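Local coordinates for putative glucoamylase (Bacteroides caccae ATCC 43185, PDB 4QT9), which probably hydrolyses glycosidic bonds in glucan substrates, as a putative glucoamylase built on an alpha/alpha toroid fold, at residues A[174-177]-A[178-181]; A[192-195]-A[196-199]; A[226-229]-A[230-234]; A[260-263]-A[264-268]; A[281-284]-A[285-288]. One frame throughout, in Å; residues are numbered along the deposited sequence.

Overall arrangement
The five contacts, all local turns or helix ends, show how pieces of an alpha/alpha toroid pack together. Contacts 1 and 2 touch, with W196 laid against W177, Y178 and K180. Contact 1 also meets contact 3, V227 CG2 lying 3.3 Å from R179 NE. Contacts 4 and 5 touch through A264, F268, Y284 and M288. The nearest atoms of contacts 3 and 5 are about 4 Å apart, and both bond D278, through Y228 and Y284. The centre of contact 4 is about 7 Å from that of the chain, and the W263 side chain lies about 4 Å from an acetate, probably from the crystallisation liquor; the centres of contacts 2 and 5 are about 35 Å apart.

Contact 1: A[174-177]-A[178-181]; sequences DWDW and YRKG
D176 and R179 are tied by a salt bridge across one 3-10 turn, OD1 of the acid lying 2.9 Å from NH1 of the arginine. The oxygen sits at the edge of the guanidinium, practically in its plane, and is met on its syn side. The carboxylate and guanidinium planes stand 71° apart, and a single oxygen makes the bond. A bend at the third torsion of the arginine (chi3 64°) turns the chain back toward the acid. R179 NE also bonds Q183 O, further along the loop. With an alanine here, D176 would probably lose its charged mate and Q183 O a donor.

Among the backbone bonds, three run from one residue to the third before it: Y178 N to W175 O at 3.0 Å, R179 N to D176 O, and K180 N to W177 O. The turn is opened by an Asx motif, D174 OD1 accepting from W177 N at 3.0 Å. Two waters carry D176 O and W177 O on to G181 N, the first with a weak bond to that nitrogen.

The aromatic contact is edge-to-face: the edge of W177 points at the face of Y178, planes at 80°, with CD1 of W177 3.7 Å from CE1 of Y178. H109 stacks on W177.

In this loop after helix 157-172 the charged pair is partly exposed, so solvent probably weakens its attraction, whereas the buried Y178 is set by ring packing and by its hydroxyl bond to F108 O.

Contact 2: A[192-195]-A[196-199]; sequences PTYG and WEMD
Y194 and E197 form the ends of a type II' beta turn, closed by E197 N bonding Y194 O at 3.2 Å. At Y194 itself the side chain meets the glutamate: OE1 of E197 comes up to the edge of the ring, 3.7 Å from CD1 of Y194, and the carboxylate is turned 79° from the ring plane. The E197 chain, extended beyond CG, runs alongside the Y194 carbonyl, leaving OE2 near Y194 O, where two acceptors face each other without a bond. Both polar ends have partners elsewhere, E197 OE1 in a salt bridge with K129 and Y194 OH on Q128 NE2.

G195 follows at the second position of the turn. Its backbone takes phi 59° and psi -121°, a combination that glycine accepts readily and that is the hallmark of the II' form. A type I turn from W196 to D199 begins right behind it, closed by D199 N on W196 O at 2.8 Å, so two turns succeed each other in this surface loop between strand 189-190 and helix 209-217. The G195 carbonyl is linked through one water to M198 N, the water lying 2.8 Å from G195 O. The W196 indole meets the rings of W177 and W190.

Contact 3: A[226-229]-A[230-234]; sequences AVYH and DGWAQ
The Y228 and W232 rings lie nearly parallel, planes 16° apart, yet are slid so far that they barely overlap, with the ring of Y228 and the five-membered ring of W232 5.1 Å apart at their centroids. The touch is made by one corner of each, CE1 of Y228 reaching CD1 of W232 at 3.4 Å. H229 CE1 sits at the edge of the tyrosine ring, in its plane, and Y228 CD2 in turn stands 3.9 Å above the centre of the H229 imidazole. At the indole edge a water lies in plane, accepting from W232 NE1, and donating to Y228 OH with its oxygen 2.8 Å from that atom, so the two side chains are bridged by a water as well as touching through CE1 and CD1.

Four residues apart, the two side chains leave the same side of helix 225-232; with both CG atoms anti to N (chi1 175° and 173°) the rings run alongside each other. The helix widens here into a pi-type turn: A233 N bonds Y228 O at 3.0 Å, five residues back, while V227 O takes weak bonds from G231 N and W232 N. Before the wider turn, D230 N makes an ordinary alpha-helical bond to A226 O at 2.7 Å.

Y228 OH also bonds D278 OD2, and a leucine in place of Y228 would probably leave that carboxylate oxygen and the bridging water short of a partner. Y212 of helix 209-217 packs against both Y228 and W232. H229 ND1 bonds Y280 OH.

Contact 4: A[260-263]-A[264-268]; sequences PLFW and AQYSF
F262 O takes bonds from both Q265 N, at 3.0 Å, and Y266 N, at 3.1 Å, at the close of a 3-10 segment in which A264 N reaches back to L261 O. Y266 N arrives nearly along the C=O axis, whereas Q265 N comes in from well above the carbonyl plane. One water then carries W263 O on to S267 N. The turn lies near the chain centre, in the loop between strands 247-251 and 276-277, with L261 and A264 against helix 284-301 and Y266 against helix 392-406.

Among the side chains, F262 and Y266 meet most closely. CG of F262 falls between its backbone N and carbonyl carbon (chi1 80°), which brings CD2 over one face of the Y266 ring, 3.3 Å above the plane and toward its rim. The ring planes are inclined at 45°. W263 CD1 lies over the centre of the F262 ring. Edge-to-face contacts with F72 and F140 hold Y266 from outside.

Q265 lies across L261 at about a right angle, its CD 3.5 Å from L261 O and its OE1 3.4 Å from F262 CA. The W263 side chain is about 4 Å from an acetate, probably from the crystallisation liquor, which may mark a pocket. With F262 O taking two N-H groups and Q265 NE2 meeting A343 O and S347 OG, polar atoms are paired inside an aromatic, apolar setting.

Contact 5: A[281-284]-A[285-288]; sequences CPSY and FHEM
S283 faces H286 across the first turn of helix 284-301, and its hydroxyl meets the backbone N of that residue and, in the conformer given, the imidazole. OG stands anti to the serine N (chi1 176°), a setting that brings it to the backbone N-H of H286; H286 N donates to S283 OG at 3.1 Å. This is the N-cap bond of the helix. The same oxygen lies at the edge of the imidazole, near its plane, 2.8 Å from H286 ND1, a hydrogen bond in which either atom may be the donor; because H286 was modelled in two conformers, this second grip holds for one of them. In the same conformer F285 CD2 lies over the centre of the histidine ring.

Y284 and M288, one turn apart, lie side by side and point the same way. The selenomethionine, bent at chi2 and chi3, brings CE to the edge of the tyrosine ring in its plane, 4.0 Å from CD1 of Y284. One face of that ring carries C281 CB, 3.4 Å above it and offset toward the rim, while Y284 OH bonds D278 OD1. C281 SG rests against E287 CB at 3.9 Å, and the rest of the glutamate turns away to Y253 OH and H250 N.

Behind these side chains run the regular helical bonds, E287 N to S283 O at 3.1 Å and M288 N to Y284 O at 3.0 Å. Serine thus supplies the acceptor the first turn lacks, while sulfur, ring and selenomethyl group pack the inner side, and the exposed histidine probably adds a further polar hold on the cap.

Contact 1: A[174-177]-A[178-181]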
# COMPACT_ATOMS: atom_id res chain seq x y z
N ASP A 174 -3.66 -17.14 10.08
CA ASP A 174 -3.37 -17.34 11.51
C ASP A 174 -2.43 -16.22 12.02
O ASP A 174 -1.22 -16.44 12.17
CB ASP A 174 -2.79 -18.73 11.79
CG ASP A 174 -2.73 -19.13 13.28
OD1 ASP A 174 -2.87 -18.23 14.14
OD2 ASP A 174 -2.52 -20.31 13.57
N TRP A 175 -3.01 -15.02 12.29
CA TRP A 175 -2.22 -13.87 12.77
C TRP A 175 -1.52 -14.21 14.10
O TRP A 175 -0.36 -13.86 14.30
CB TRP A 175 -3.09 -12.60 12.95
CG TRP A 175 -3.96 -12.29 11.77
CD1 TRP A 175 -5.23 -12.74 11.54
CD2 TRP A 175 -3.58 -11.53 10.60
NE1 TRP A 175 -5.69 -12.26 10.33
CE2 TRP A 175 -4.70 -11.51 9.74
CE3 TRP A 175 -2.43 -10.81 10.23
CZ2 TRP A 175 -4.68 -10.84 8.50
CZ3 TRP A 175 -2.41 -10.16 9.00
CH2 TRP A 175 -3.53 -10.15 8.17
N ASP A 176 -2.24 -14.95 14.97
CA ASP A 176 -1.77 -15.30 16.30
C ASP A 176 -0.50 -16.15 16.24
O ASP A 176 0.34 -16.02 17.12
CB ASP A 176 -2.88 -16.03 17.08
CG ASP A 176 -2.50 -16.35 18.50
OD1 ASP A 176 -2.68 -15.47 19.38
OD2 ASP A 176 -2.04 -17.49 18.74
N TRP A 177 -0.34 -16.99 15.22
CA TRP A 177 0.89 -17.78 15.06
C TRP A 177 2.14 -16.87 15.03
O TRP A 177 3.17 -17.23 15.58
CB TRP A 177 0.85 -18.61 13.76
CG TRP A 177 2.15 -19.28 13.44
CD1 TRP A 177 3.15 -18.80 12.65
CD2 TRP A 177 2.68 -20.45 14.09
NE1 TRP A 177 4.24 -19.63 12.71
CE2 TRP A 177 3.97 -20.67 13.56
CE3 TRP A 177 2.15 -21.37 15.01
CZ2 TRP A 177 4.75 -21.77 13.93
CZ3 TRP A 177 2.92 -22.47 15.37
CH2 TRP A 177 4.21 -22.66 14.84
N TYR A 178 2.04 -15.71 14.38
CA TYR A 178 3.13 -14.78 14.16
C TYR A 178 3.50 -13.99 15.43
O TYR A 178 4.36 -13.13 15.38
CB TYR A 178 2.80 -13.89 12.97
CG TYR A 178 2.94 -14.64 11.65
CD1 TYR A 178 1.97 -15.54 11.23
CD2 TYR A 178 4.06 -14.47 10.84
CE1 TYR A 178 2.13 -16.30 10.07
CE2 TYR A 178 4.22 -15.20 9.66
CZ TYR A 178 3.27 -16.14 9.30
OH TYR A 178 3.40 -16.88 8.14
N ARG A 179 2.93 -14.36 16.60
CA ARG A 179 3.32 -13.81 17.89
C ARG A 179 4.49 -14.63 18.43
O ARG A 179 4.94 -14.36 19.55
CB ARG A 179 2.15 -13.84 18.89
CG ARG A 179 0.96 -12.95 18.59
CD ARG A 179 -0.18 -13.32 19.54
NE ARG A 179 0.16 -13.06 20.95
CZ ARG A 179 -0.48 -13.58 21.98
NH1 ARG A 179 -1.48 -14.42 21.79
NH2 ARG A 179 -0.11 -13.27 23.23
N LYS A 180 4.93 -15.69 17.69
CA LYS A 180 6.07 -16.57 18.03
C LYS A 180 5.89 -17.15 19.45
O LYS A 180 6.61 -16.79 20.38
CB LYS A 180 7.40 -15.78 17.90
CG LYS A 180 8.66 -16.60 18.12
CD LYS A 180 9.92 -15.73 17.99
CE LYS A 180 11.12 -16.45 18.51
NZ LYS A 180 12.36 -15.68 18.28
N GLY A 181 4.89 -18.01 19.61
CA GLY A 181 4.60 -18.65 20.89
C GLY A 181 4.00 -17.76 21.97
O GLY A 181 4.23 -18.01 23.16
O HOH W 1 2.10 -17.72 18.99
O HOH W 2 4.18 -19.56 17.14

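Contact 2: A[192-195]-A[196-199]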
# COMPACT_ATOMS: atom_id res chain seq x y z
N PRO A 192 9.16 -22.14 6.93
CA PRO A 192 9.12 -23.57 7.31
C PRO A 192 10.51 -24.19 7.45
O PRO A 192 10.64 -25.20 8.14
CB PRO A 192 8.35 -24.24 6.16
CG PRO A 192 7.91 -23.14 5.26
CD PRO A 192 8.71 -21.92 5.55
N THR A 193 11.55 -23.58 6.83
CA THR A 193 12.93 -24.07 6.85
C THR A 193 13.78 -23.32 7.89
O THR A 193 14.52 -23.94 8.65
CB THR A 193 13.52 -23.94 5.43
OG1 THR A 193 12.75 -24.74 4.55
CG2 THR A 193 14.99 -24.35 5.35
N TYR A 194 13.69 -21.99 7.89
CA TYR A 194 14.51 -21.18 8.78
C TYR A 194 13.80 -20.70 10.08
O TYR A 194 14.43 -20.01 10.88
CB TYR A 194 15.08 -19.98 8.00
CG TYR A 194 15.93 -20.39 6.81
CD1 TYR A 194 17.24 -20.81 6.99
CD2 TYR A 194 15.42 -20.34 5.52
CE1 TYR A 194 18.03 -21.18 5.90
CE2 TYR A 194 16.21 -20.69 4.42
CZ TYR A 194 17.51 -21.12 4.61
OH TYR A 194 18.29 -21.46 3.54
N GLY A 195 12.53 -21.08 10.27
CA GLY A 195 11.74 -20.71 11.45
C GLY A 195 11.58 -19.21 11.64
O GLY A 195 11.09 -18.52 10.74
N TRP A 196 12.04 -18.71 12.80
CA TRP A 196 11.99 -17.29 13.19
C TRP A 196 13.32 -16.54 12.94
O TRP A 196 13.43 -15.41 13.41
CB TRP A 196 11.58 -17.16 14.68
CG TRP A 196 10.27 -17.84 15.01
CD1 TRP A 196 10.09 -19.05 15.62
CD2 TRP A 196 8.96 -17.39 14.61
NE1 TRP A 196 8.76 -19.38 15.63
CE2 TRP A 196 8.04 -18.37 15.04
CE3 TRP A 196 8.48 -16.25 13.93
CZ2 TRP A 196 6.66 -18.25 14.80
CZ3 TRP A 196 7.11 -16.13 13.71
CH2 TRP A 196 6.22 -17.12 14.14
N GLU A 197 14.29 -17.12 12.18
CA GLU A 197 15.64 -16.56 11.93
C GLU A 197 15.67 -15.11 11.36
O GLU A 197 16.65 -14.40 11.62
CB GLU A 197 16.49 -17.47 11.05
CG GLU A 197 17.27 -18.47 11.88
CD GLU A 197 17.80 -19.69 11.14
OE1 GLU A 197 18.57 -19.52 10.17
OE2 GLU A 197 17.47 -20.82 11.57
N MSE A 198 14.62 -14.66 10.66
CA MSE A 198 14.55 -13.26 10.18
C MSE A 198 14.45 -12.32 11.37
O MSE A 198 14.93 -11.19 11.30
CB MSE A 198 13.39 -13.04 9.20
CG MSE A 198 13.56 -13.77 7.87
SE MSE A 198 14.74 -12.85 6.66
CE MSE A 198 16.50 -13.37 7.42
N ASP A 199 13.84 -12.80 12.46
CA ASP A 199 13.72 -12.13 13.76
C ASP A 199 13.43 -10.61 13.65
O ASP A 199 14.26 -9.78 14.05
CB ASP A 199 15.01 -12.38 14.57
CG ASP A 199 14.99 -11.83 15.98
OD1 ASP A 199 13.98 -12.04 16.68
OD2 ASP A 199 15.96 -11.13 16.36
O HOH W 3 12.13 -16.11 9.73

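Contact 3: A[226-229]-A[230-234]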
# COMPACT_ATOMS: atom_id res chain seq x y z
N ALA A 226 -3.14 -6.53 24.00
CA ALA A 226 -1.77 -6.36 24.53
C ALA A 226 -0.72 -6.42 23.40
O ALA A 226 0.31 -5.74 23.48
CB ALA A 226 -1.47 -7.41 25.59
N VAL A 227 -0.99 -7.19 22.36
CA VAL A 227 -0.10 -7.32 21.19
C VAL A 227 0.08 -5.94 20.54
O VAL A 227 1.21 -5.59 20.21
CB VAL A 227 -0.60 -8.40 20.20
CG1 VAL A 227 0.18 -8.37 18.88
CG2 VAL A 227 -0.51 -9.78 20.84
N TYR A 228 -1.01 -5.14 20.42
CA TYR A 228 -0.95 -3.77 19.87
C TYR A 228 -0.31 -2.78 20.86
O TYR A 228 0.53 -2.00 20.45
CB TYR A 228 -2.36 -3.29 19.49
CG TYR A 228 -2.43 -1.85 19.02
CD1 TYR A 228 -2.09 -1.50 17.72
CD2 TYR A 228 -2.91 -0.84 19.85
CE1 TYR A 228 -2.16 -0.19 17.27
CE2 TYR A 228 -2.99 0.48 19.42
CZ TYR A 228 -2.59 0.81 18.14
OH TYR A 228 -2.64 2.12 17.71
N HIS A 229 -0.70 -2.79 22.14
CA HIS A 229 -0.22 -1.85 23.15
C HIS A 229 1.24 -2.10 23.57
O HIS A 229 2.01 -1.13 23.69
CB HIS A 229 -1.15 -1.85 24.36
CG HIS A 229 -2.47 -1.21 24.04
ND1 HIS A 229 -2.56 0.15 23.74
CD2 HIS A 229 -3.69 -1.76 23.89
CE1 HIS A 229 -3.83 0.37 23.44
NE2 HIS A 229 -4.54 -0.74 23.52
N ASP A 230 1.65 -3.38 23.75
CA ASP A 230 3.03 -3.73 24.12
C ASP A 230 3.97 -3.80 22.91
O ASP A 230 5.14 -3.46 23.05
CB ASP A 230 3.12 -5.09 24.88
CG ASP A 230 2.34 -5.23 26.18
OD1 ASP A 230 1.64 -4.27 26.58
OD2 ASP A 230 2.42 -6.32 26.81
N GLY A 231 3.50 -4.32 21.77
CA GLY A 231 4.29 -4.51 20.55
C GLY A 231 4.34 -3.35 19.59
O GLY A 231 5.42 -2.79 19.35
N TRP A 232 3.19 -2.98 19.01
CA TRP A 232 3.19 -1.85 18.08
C TRP A 232 3.54 -0.50 18.76
O TRP A 232 4.39 0.26 18.27
CB TRP A 232 1.85 -1.71 17.36
CG TRP A 232 1.73 -0.47 16.51
CD1 TRP A 232 1.06 0.68 16.82
CD2 TRP A 232 2.28 -0.26 15.19
NE1 TRP A 232 1.10 1.55 15.75
CE2 TRP A 232 1.88 1.02 14.76
CE3 TRP A 232 3.12 -1.03 14.35
CZ2 TRP A 232 2.27 1.55 13.50
CZ3 TRP A 232 3.51 -0.50 13.11
CH2 TRP A 232 3.05 0.76 12.69
N ALA A 233 2.82 -0.18 19.85
CA ALA A 233 2.95 1.09 20.54
C ALA A 233 4.07 1.12 21.60
O ALA A 233 4.44 2.21 22.04
CB ALA A 233 1.64 1.44 21.20
N GLN A 234 4.59 -0.06 21.98
CA GLN A 234 5.60 -0.23 23.04
C GLN A 234 5.25 0.64 24.28
O GLN A 234 6.07 1.44 24.75
CB GLN A 234 7.02 0.05 22.53
CG GLN A 234 7.51 -1.03 21.57
CD GLN A 234 8.94 -0.76 21.18
OE1 GLN A 234 9.23 0.22 20.52
NE2 GLN A 234 9.86 -1.59 21.64
O HOH W 4 -0.61 3.73 16.75

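Contact 4: A[260-263]-A[264-268]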
# COMPACT_ATOMS: atom_id res chain seq x y z
N PRO A 260 9.64 7.76 4.62
CA PRO A 260 9.22 7.94 3.22
C PRO A 260 7.70 8.09 3.19
O PRO A 260 7.00 7.53 4.06
CB PRO A 260 9.71 6.67 2.53
CG PRO A 260 9.84 5.68 3.60
CD PRO A 260 10.22 6.42 4.84
N LEU A 261 7.19 8.88 2.24
CA LEU A 261 5.77 9.24 2.22
C LEU A 261 4.80 8.03 2.13
O LEU A 261 3.69 8.16 2.65
CB LEU A 261 5.47 10.29 1.13
CG LEU A 261 4.26 11.21 1.41
CD1 LEU A 261 4.07 11.51 2.88
CD2 LEU A 261 4.34 12.48 0.60
N PHE A 262 5.23 6.84 1.62
CA PHE A 262 4.31 5.69 1.54
C PHE A 262 3.82 5.23 2.94
O PHE A 262 2.77 4.61 3.04
CB PHE A 262 4.89 4.51 0.74
CG PHE A 262 5.87 3.61 1.45
CD1 PHE A 262 7.23 3.90 1.44
CD2 PHE A 262 5.44 2.47 2.12
CE1 PHE A 262 8.14 3.03 2.06
CE2 PHE A 262 6.35 1.61 2.72
CZ PHE A 262 7.68 1.90 2.70
N TRP A 263 4.56 5.58 4.01
CA TRP A 263 4.20 5.23 5.40
C TRP A 263 2.89 5.92 5.83
O TRP A 263 2.25 5.45 6.75
CB TRP A 263 5.30 5.64 6.36
CG TRP A 263 6.53 4.77 6.37
CD1 TRP A 263 6.95 3.93 5.38
CD2 TRP A 263 7.55 4.77 7.37
NE1 TRP A 263 8.17 3.39 5.71
CE2 TRP A 263 8.54 3.86 6.95
CE3 TRP A 263 7.71 5.43 8.60
CZ2 TRP A 263 9.68 3.58 7.72
CZ3 TRP A 263 8.85 5.18 9.34
CH2 TRP A 263 9.83 4.28 8.90
N ALA A 264 2.51 7.02 5.15
CA ALA A 264 1.28 7.77 5.39
C ALA A 264 0.12 7.28 4.51
O ALA A 264 -1.00 7.77 4.65
CB ALA A 264 1.54 9.25 5.11
N GLN A 265 0.38 6.29 3.62
CA GLN A 265 -0.58 5.85 2.61
C GLN A 265 -1.03 4.41 2.66
O GLN A 265 -2.23 4.21 2.54
CB GLN A 265 0.00 6.12 1.20
CG GLN A 265 0.34 7.63 1.01
CD GLN A 265 1.39 7.98 -0.01
OE1 GLN A 265 2.10 7.12 -0.56
NE2 GLN A 265 1.49 9.27 -0.32
N TYR A 266 -0.12 3.42 2.72
CA TYR A 266 -0.46 1.96 2.61
C TYR A 266 -1.53 1.50 3.63
O TYR A 266 -2.49 0.83 3.24
CB TYR A 266 0.78 1.08 2.78
CG TYR A 266 1.79 1.06 1.65
CD1 TYR A 266 1.71 1.95 0.58
CD2 TYR A 266 2.83 0.11 1.63
CE1 TYR A 266 2.64 1.93 -0.46
CE2 TYR A 266 3.74 0.05 0.58
CZ TYR A 266 3.67 1.00 -0.43
OH TYR A 266 4.62 0.99 -1.42
N SER A 267 -1.38 1.87 4.93
CA SER A 267 -2.35 1.45 5.95
C SER A 267 -3.63 2.30 5.90
O SER A 267 -4.55 2.01 6.65
CB SER A 267 -1.76 1.54 7.35
OG SER A 267 -0.82 0.49 7.54
N PHE A 268 -3.70 3.31 5.02
CA PHE A 268 -4.87 4.18 4.95
C PHE A 268 -5.62 4.11 3.62
O PHE A 268 -6.43 4.99 3.33
CB PHE A 268 -4.46 5.63 5.28
CG PHE A 268 -3.95 5.71 6.70
CD1 PHE A 268 -4.81 5.52 7.78
CD2 PHE A 268 -2.60 5.91 6.96
CE1 PHE A 268 -4.33 5.57 9.10
CE2 PHE A 268 -2.13 5.96 8.27
CZ PHE A 268 -2.99 5.78 9.33
O HOH W 5 0.82 3.24 6.00

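Contact 5: A[281-284]-A[285-288]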
# COMPACT_ATOMS: atom_id res chain seq x y z
N CYS A 281 -2.59 8.84 19.17
CA CYS A 281 -2.65 9.92 18.18
C CYS A 281 -4.04 10.57 18.20
O CYS A 281 -5.02 9.88 17.92
CB CYS A 281 -2.30 9.39 16.79
SG CYS A 281 -2.12 10.69 15.54
N PRO A 282 -4.14 11.89 18.52
CA PRO A 282 -5.46 12.55 18.55
C PRO A 282 -6.13 12.66 17.17
O PRO A 282 -7.35 12.88 17.11
CB PRO A 282 -5.16 13.93 19.14
CG PRO A 282 -3.74 14.18 18.79
CD PRO A 282 -3.07 12.85 18.88
N SER A 283 -5.35 12.49 16.06
CA SER A 283 -5.83 12.53 14.67
C SER A 283 -4.79 11.94 13.71
O SER A 283 -3.78 12.60 13.41
CB SER A 283 -6.17 13.96 14.24
OG SER A 283 -6.54 14.01 12.86
N TYR A 284 -5.06 10.73 13.19
CA TYR A 284 -4.19 10.08 12.20
C TYR A 284 -4.21 10.90 10.89
O TYR A 284 -3.17 11.03 10.23
CB TYR A 284 -4.56 8.60 12.01
CG TYR A 284 -4.01 7.77 13.16
CD1 TYR A 284 -2.67 7.41 13.20
CD2 TYR A 284 -4.81 7.44 14.25
CE1 TYR A 284 -2.14 6.70 14.28
CE2 TYR A 284 -4.29 6.72 15.33
CZ TYR A 284 -2.96 6.34 15.33
OH TYR A 284 -2.42 5.66 16.40
N PHE A 285 -5.35 11.57 10.60
CA PHE A 285 -5.43 12.44 9.41
C PHE A 285 -4.40 13.59 9.47
O PHE A 285 -3.69 13.84 8.48
CB PHE A 285 -6.85 13.04 9.25
CG PHE A 285 -6.98 13.88 7.99
CD1 PHE A 285 -7.24 13.28 6.77
CD2 PHE A 285 -6.76 15.25 8.03
CE1 PHE A 285 -7.32 14.05 5.60
CE2 PHE A 285 -6.83 16.02 6.86
CZ PHE A 285 -7.12 15.41 5.66
N HIS A 286 -4.35 14.31 10.62
CA HIS A 286 -3.45 15.44 10.77
C HIS A 286 -1.99 14.99 10.88
O HIS A 286 -1.13 15.67 10.36
CB HIS A 286 -3.88 16.33 11.93
CG HIS A 286 -5.14 17.08 11.63
ND1 HIS A 286 -6.36 16.67 12.12
CD2 HIS A 286 -5.33 18.14 10.81
CE1 HIS A 286 -7.25 17.51 11.63
NE2 HIS A 286 -6.68 18.42 10.84
N GLU A 287 -1.73 13.80 11.44
CA GLU A 287 -0.36 13.28 11.52
C GLU A 287 0.19 13.01 10.12
O GLU A 287 1.29 13.45 9.79
CB GLU A 287 -0.28 12.00 12.39
CG GLU A 287 1.14 11.45 12.56
CD GLU A 287 2.17 12.34 13.25
OE1 GLU A 287 1.79 13.37 13.85
OE2 GLU A 287 3.36 11.96 13.23
N MSE A 288 -0.60 12.35 9.29
CA MSE A 288 -0.25 11.96 7.91
C MSE A 288 -0.22 13.16 6.97
O MSE A 288 0.59 13.18 6.04
CB MSE A 288 -1.17 10.85 7.39
CG MSE A 288 -1.05 9.54 8.19
SE MSE A 288 0.78 9.06 8.85
CE MSE A 288 0.23 8.44 10.69